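Local coordinates for putative flavoprotein (Bacteroides eggerthii, PDB 4ICI), which binds flavin mononucleotide in a flavodoxin-like fold and probably takes part in electron transfer, though its physiological role is not established, at residues 20-24 / 25-29; 102-105 / 106-109. All coordinates share one frame; numbering follows the deposited sequence.

Interaction 1 (20-24 / 25-29); sequences YFSAT and GTTAR. With FMN (flavin mononucleotide), chain B; EDO (1,2-ethanediol), chain E; EDO (1,2-ethanediol), chain G.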
loop_
_atom_site.group_PDB
_atom_site.type_symbol
_atom_site.label_atom_id
_atom_site.label_comp_id
_atom_site.label_asym_id
_atom_site.label_seq_id
_atom_site.Cartn_x
_atom_site.Cartn_y
_atom_site.Cartn_z
ATOM N N TYR A 20 -2.055 1.946 -4.548
ATOM C CA TYR A 20 -1.182 2.671 -3.654
ATOM C C TYR A 20 -1.819 3.915 -3.101
ATOM O O TYR A 20 -2.624 4.563 -3.793
ATOM C CB TYR A 20 0.162 3.022 -4.341
ATOM C CG TYR A 20 -0.010 4.048 -5.422
ATOM C CD1 TYR A 20 -0.433 3.697 -6.707
ATOM C CD2 TYR A 20 0.146 5.389 -5.136
ATOM C CE1 TYR A 20 -0.624 4.664 -7.687
ATOM C CE2 TYR A 20 -0.054 6.341 -6.091
ATOM C CZ TYR A 20 -0.439 5.977 -7.370
ATOM O OH TYR A 20 -0.639 6.953 -8.339
ATOM N N PHE A 21 -1.419 4.240 -1.881
ATOM C CA PHE A 21 -1.690 5.536 -1.279
ATOM C C PHE A 21 -0.373 6.311 -1.212
ATOM O O PHE A 21 0.680 5.768 -0.855
ATOM C CB PHE A 21 -2.250 5.330 0.135
ATOM C CG PHE A 21 -2.334 6.594 0.966
ATOM C CD1 PHE A 21 -3.104 7.662 0.559
ATOM C CD2 PHE A 21 -1.650 6.690 2.146
ATOM C CE1 PHE A 21 -3.156 8.805 1.306
ATOM C CE2 PHE A 21 -1.710 7.830 2.901
ATOM C CZ PHE A 21 -2.470 8.901 2.469
ATOM N N SER A 22 -0.441 7.588 -1.574
ATOM C CA SER A 22 0.700 8.472 -1.486
ATOM C C SER A 22 0.210 9.847 -1.073
ATOM O O SER A 22 -0.663 10.423 -1.733
ATOM C CB SER A 22 1.403 8.548 -2.824
ATOM O OG SER A 22 2.589 9.336 -2.750
ATOM N N ALA A 23 0.761 10.373 0.007
ATOM C CA ALA A 23 0.396 11.712 0.469
ATOM C C ALA A 23 1.258 12.813 -0.120
ATOM O O ALA A 23 0.741 13.919 -0.392
ATOM C CB ALA A 23 0.425 11.771 2.005
ATOM N N THR A 24 2.559 12.549 -0.295
ATOM C CA THR A 24 3.467 13.529 -0.897
ATOM C C THR A 24 4.242 13.064 -2.133
ATOM O O THR A 24 5.263 13.683 -2.499
ATOM C CB THR A 24 4.457 14.119 0.130
ATOM O OG1 THR A 24 5.111 13.095 0.869
ATOM C CG2 THR A 24 3.735 15.105 1.092
ATOM N N GLY A 25 3.770 12.010 -2.788
ATOM C CA GLY A 25 4.308 11.621 -4.080
ATOM C C GLY A 25 5.370 10.535 -4.084
ATOM O O GLY A 25 5.643 9.957 -5.126
ATOM N N THR A 26 6.015 10.291 -2.936
ATOM C CA THR A 26 7.162 9.374 -2.889
ATOM C C THR A 26 6.726 7.943 -3.236
ATOM O O THR A 26 7.347 7.256 -4.039
ATOM C CB THR A 26 7.847 9.380 -1.513
ATOM O OG1 THR A 26 8.056 10.725 -1.078
ATOM C CG2 THR A 26 9.186 8.641 -1.540
ATOM N N THR A 27 5.645 7.503 -2.612
ATOM C CA THR A 27 5.113 6.173 -2.879
ATOM C C THR A 27 4.525 6.088 -4.272
ATOM O O THR A 27 4.591 5.024 -4.907
ATOM C CB THR A 27 4.080 5.772 -1.810
ATOM O OG1 THR A 27 4.662 6.023 -0.525
ATOM C CG2 THR A 27 3.714 4.298 -1.907
ATOM N N ALA A 28 3.943 7.175 -4.771
ATOM C CA ALA A 28 3.442 7.176 -6.148
ATOM C C ALA A 28 4.583 6.875 -7.139
ATOM O O ALA A 28 4.406 6.148 -8.120
ATOM C CB ALA A 28 2.780 8.511 -6.477
ATOM N N ARG A 29 5.755 7.465 -6.889
ATOM C CA ARG A 29 6.881 7.240 -7.785
ATOM C C ARG A 29 7.354 5.795 -7.718
ATOM O O ARG A 29 7.652 5.188 -8.764
ATOM C CB ARG A 29 8.009 8.225 -7.472
ATOM C CG ARG A 29 7.672 9.665 -7.896
ATOM C CD ARG A 29 8.854 10.664 -7.825
ATOM N NE ARG A 29 9.579 10.680 -6.545
ATOM C CZ ARG A 29 9.256 11.400 -5.465
ATOM N NH1 ARG A 29 8.178 12.190 -5.444
ATOM N NH2 ARG A 29 10.027 11.315 -4.373
HETATM N N1 FMN B . 9.192 7.225 8.101
HETATM C C2 FMN B . 9.787 6.188 8.775
HETATM O O2 FMN B . 10.873 5.766 8.381
HETATM N N3 FMN B . 9.164 5.643 9.889
HETATM C C4 FMN B . 7.969 6.129 10.393
HETATM O O4 FMN B . 7.477 5.524 11.365
HETATM C C4A FMN B . 7.378 7.214 9.726
HETATM N N5 FMN B . 6.174 7.775 10.205
HETATM C C5A FMN B . 5.609 8.830 9.477
HETATM C C6 FMN B . 4.395 9.381 9.908
HETATM C C7 FMN B . 3.804 10.405 9.212
HETATM C C7M FMN B . 2.480 10.952 9.656
HETATM C C8 FMN B . 4.391 10.906 8.062
HETATM C C8M FMN B . 3.746 12.048 7.310
HETATM C C9 FMN B . 5.600 10.375 7.632
HETATM C C9A FMN B . 6.220 9.313 8.321
HETATM N N10 FMN B . 7.434 8.760 7.884
HETATM C C10 FMN B . 8.001 7.719 8.578
HETATM C "C1'" FMN B . 8.072 9.258 6.612
HETATM C "C2'" FMN B . 7.332 8.622 5.401
HETATM O "O2'" FMN B . 7.192 7.224 5.482
HETATM C "C3'" FMN B . 8.094 8.865 4.082
HETATM O "O3'" FMN B . 8.473 10.274 3.972
HETATM C "C4'" FMN B . 7.334 8.364 2.818
HETATM O "O4'" FMN B . 8.288 8.252 1.789
HETATM C "C5'" FMN B . 6.258 9.427 2.377
HETATM O "O5'" FMN B . 5.634 8.871 1.249
HETATM P P FMN B . 4.597 9.686 0.341
HETATM O O1P FMN B . 5.421 10.838 -0.258
HETATM O O2P FMN B . 3.998 8.768 -0.613
HETATM O O3P FMN B . 3.464 10.245 1.208
HETATM C C1 EDO E . -3.956 9.362 -4.851
HETATM O O1 EDO E . -4.314 10.490 -4.034
HETATM C C2 EDO E . -2.935 8.405 -4.207
HETATM O O2 EDO E . -3.031 8.321 -2.808
HETATM C C1 EDO G . -0.523 9.593 -6.967
HETATM O O1 EDO G . -1.225 9.338 -8.184
HETATM C C2 EDO G . 0.060 10.992 -6.689
HETATM O O2 EDO G . 1.229 11.431 -7.451
#

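Interaction 2 (102-105 / 106-109); sequences APRI and INTF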
loop_
_atom_site.group_PDB
_atom_site.type_symbol
_atom_site.label_atom_id
_atom_site.label_comp_id
_atom_site.label_asym_id
_atom_site.label_seq_id
_atom_site.Cartn_x
_atom_site.Cartn_y
_atom_site.Cartn_z
ATOM N N ALA A 102 1.019 0.745 8.228
ATOM C CA ALA A 102 0.273 1.247 7.071
ATOM C C ALA A 102 -0.703 2.332 7.526
ATOM O O ALA A 102 -1.384 2.184 8.538
ATOM C CB ALA A 102 -0.510 0.138 6.403
ATOM N N PRO A 103 -0.803 3.431 6.760
ATOM C CA PRO A 103 -1.895 4.378 6.989
ATOM C C PRO A 103 -3.247 3.689 6.991
ATOM O O PRO A 103 -3.456 2.712 6.251
ATOM C CB PRO A 103 -1.755 5.360 5.819
ATOM C CG PRO A 103 -0.296 5.273 5.420
ATOM C CD PRO A 103 0.046 3.823 5.630
ATOM N N ARG A 104 -4.170 4.199 7.810
ATOM C CA ARG A 104 -5.464 3.547 7.951
ATOM C C ARG A 104 -6.293 3.492 6.671
ATOM O O ARG A 104 -7.156 2.631 6.543
ATOM C CB ARG A 104 -6.265 4.164 9.084
ATOM C CG ARG A 104 -5.577 4.267 10.449
ATOM C CD ARG A 104 -5.016 3.010 10.965
ATOM N NE ARG A 104 -4.531 3.161 12.338
ATOM C CZ ARG A 104 -3.869 2.210 12.999
ATOM N NH1 ARG A 104 -3.617 1.041 12.405
ATOM N NH2 ARG A 104 -3.547 2.401 14.272
ATOM N N ILE A 105 -6.013 4.372 5.712
ATOM C CA ILE A 105 -6.708 4.270 4.427
ATOM C C ILE A 105 -6.406 2.956 3.697
ATOM O O ILE A 105 -7.194 2.496 2.894
ATOM C CB ILE A 105 -6.427 5.516 3.526
ATOM C CG1 ILE A 105 -7.508 5.689 2.442
ATOM C CG2 ILE A 105 -4.996 5.464 2.977
ATOM C CD1 ILE A 105 -7.440 7.018 1.709
ATOM N N ILE A 106 -5.277 2.326 4.026
ATOM C CA ILE A 106 -4.989 1.001 3.491
ATOM C C ILE A 106 -6.008 -0.026 4.019
ATOM O O ILE A 106 -6.473 -0.885 3.270
ATOM C CB ILE A 106 -3.533 0.579 3.776
ATOM C CG1 ILE A 106 -2.558 1.524 3.043
ATOM C CG2 ILE A 106 -3.312 -0.872 3.350
ATOM C CD1 ILE A 106 -2.779 1.705 1.496
ATOM N N ASN A 107 -6.363 0.091 5.290
ATOM C CA ASN A 107 -7.430 -0.737 5.840
ATOM C C ASN A 107 -8.766 -0.454 5.123
ATOM O O ASN A 107 -9.532 -1.371 4.806
ATOM C CB ASN A 107 -7.587 -0.527 7.348
ATOM C CG ASN A 107 -6.305 -0.792 8.119
ATOM O OD1 ASN A 107 -5.449 0.096 8.258
ATOM N ND2 ASN A 107 -6.155 -2.019 8.620
ATOM N N THR A 108 -9.066 0.829 4.862
ATOM C CA THR A 108 -10.291 1.140 4.112
ATOM C C THR A 108 -10.281 0.447 2.742
ATOM O O THR A 108 -11.285 -0.162 2.336
ATOM C CB THR A 108 -10.470 2.644 3.897
ATOM O OG1 THR A 108 -10.254 3.300 5.151
ATOM C CG2 THR A 108 -11.843 2.963 3.303
ATOM N N PHE A 109 -9.136 0.482 2.066
ATOM C CA PHE A 109 -9.002 -0.167 0.783
ATOM C C PHE A 109 -9.247 -1.681 0.859
ATOM O O PHE A 109 -10.072 -2.245 0.098
ATOM C CB PHE A 109 -7.613 0.087 0.175
ATOM C CG PHE A 109 -7.359 -0.747 -1.045
ATOM C CD1 PHE A 109 -8.012 -0.476 -2.235
ATOM C CD2 PHE A 109 -6.451 -1.825 -1.001
ATOM C CE1 PHE A 109 -7.803 -1.269 -3.354
ATOM C CE2 PHE A 109 -6.271 -2.606 -2.121
ATOM C CZ PHE A 109 -6.941 -2.326 -3.277
HETATM O O HOH W 1 -3.191 0.506 9.579
#

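Interaction 1 (20-24 / 25-29)
The phenol ring of Tyr-20 and the methyl of Ala-28 meet obliquely, with CE2 of Tyr-20 3.6 Å from CB of Ala-28, while C1 of an ethanediol, probably from the crystallisation liquor, lies at the ring edge in its plane. The other flat group, the guanidinium of Arg-29, has one face over CA of Thr-26. Replacing Tyr-20 by an alanine removes the ring, which would probably leave the Ala-28 methyl without its aromatic neighbour and open a gap between the end of strand 16-20 and the first turn of helix 26-38. Between these elements runs the phosphate-binding loop of the flavodoxin fold, wrapped around the phosphate of flavin mononucleotide. Ser-22 OG, anti to the backbone N (chi1 -176°), points at the start of helix 26-38, where it accepts weak bonds from the backbone N of Gly-25 and of Ala-28 and still donates to FMN O2P at 2.6 Å. Thr-27 grips O2P with both OG1 and N, and its OG1 is also bonded to Thr-125. Thr-24 OG1 donates to FMN O1P at 2.5 Å, and Thr-26 adds both its OG1 and its N to the same oxygen; O3P takes the amides of Ala-23 and Thr-24. Gly-25, at the N-cap, has phi 96°, where a CB would jam against the carbonyl O of Thr-24.

Interaction 2 (102-105 / 106-109)
Ala-102 and Pro-103 meet Ile-106 in a local contact at the start of helix 104-112, the helix that links strands 90-96 and 119-125 in a beta-alpha-beta unit of the parallel sheet. The chain enters the helix through a three-residue bond from Ile-106 N to Pro-103 O. Four-residue bonds follow in the next turn, from Thr-108 N to Arg-104 O and from Phe-109 N to Ile-105 O, the latter at 2.9 Å.

On the side facing the sheet, CB of Ala-102 lies 4.0 Å from CB of Ile-106, and CG1 of Ile-106 passes 4.3 Å from CD of Pro-103. CG1 stands anti to the carbonyl carbon of Ile-106 (chi1 -64°), which carries it back toward the proline; the same isoleucine also packs on Ile-93 and Tyr-95 of strand 90-96.

The polar side belongs to Arg-104 and Asn-107, whose side chains run alongside each other and point the same way, their guanidinium and amide planes 57° apart. They are joined through one water, which donates to Asn-107 OD1 at 2.6 Å and to Ala-102 O at 2.7 Å, and accepts from Arg-104 NH1 at 2.9 Å. The remaining amide and guanidinium nitrogens have partners elsewhere: Asn-107 ND2 is bonded to Tyr-142, and Arg-104 NE and NH2 to the carbonyls of Glu-68 and Met-69. Thr-108 OG1 is bonded to the carbonyl of Pro-76.

With bonds to a carbonyl, an amide oxygen and a guanidinium, the water ties the loop before the helix to its first turn, and the buried arginine, held by neutral oxygens at all three nitrogens, probably keeps its positive charge.

Interaction 1 closes well before interaction 2 opens along the chain, yet their centres are about 13 Å apart and they meet through Phe-21, whose ring leaves the phosphate-binding loop to pack on the start of helix 104-112. Phe-21 CG lies 3.5 Å from Ile-105 CG2, Phe-21 CD2 3.8 Å from Pro-103 CG, and Phe-21 CB 3.9 Å from Ile-106 CD1. Interaction 1 holds the phosphate of flavin mononucleotide directly; in interaction 2 the side chain of Pro-103 is about 8 Å from the cofactor. After strand 90-96, Ile-97, Trp-99 and Asp-100 bond to it through backbone atoms, so the loop leading into interaction 2 reaches the same cofactor, while 102-109 itself lies one layer back.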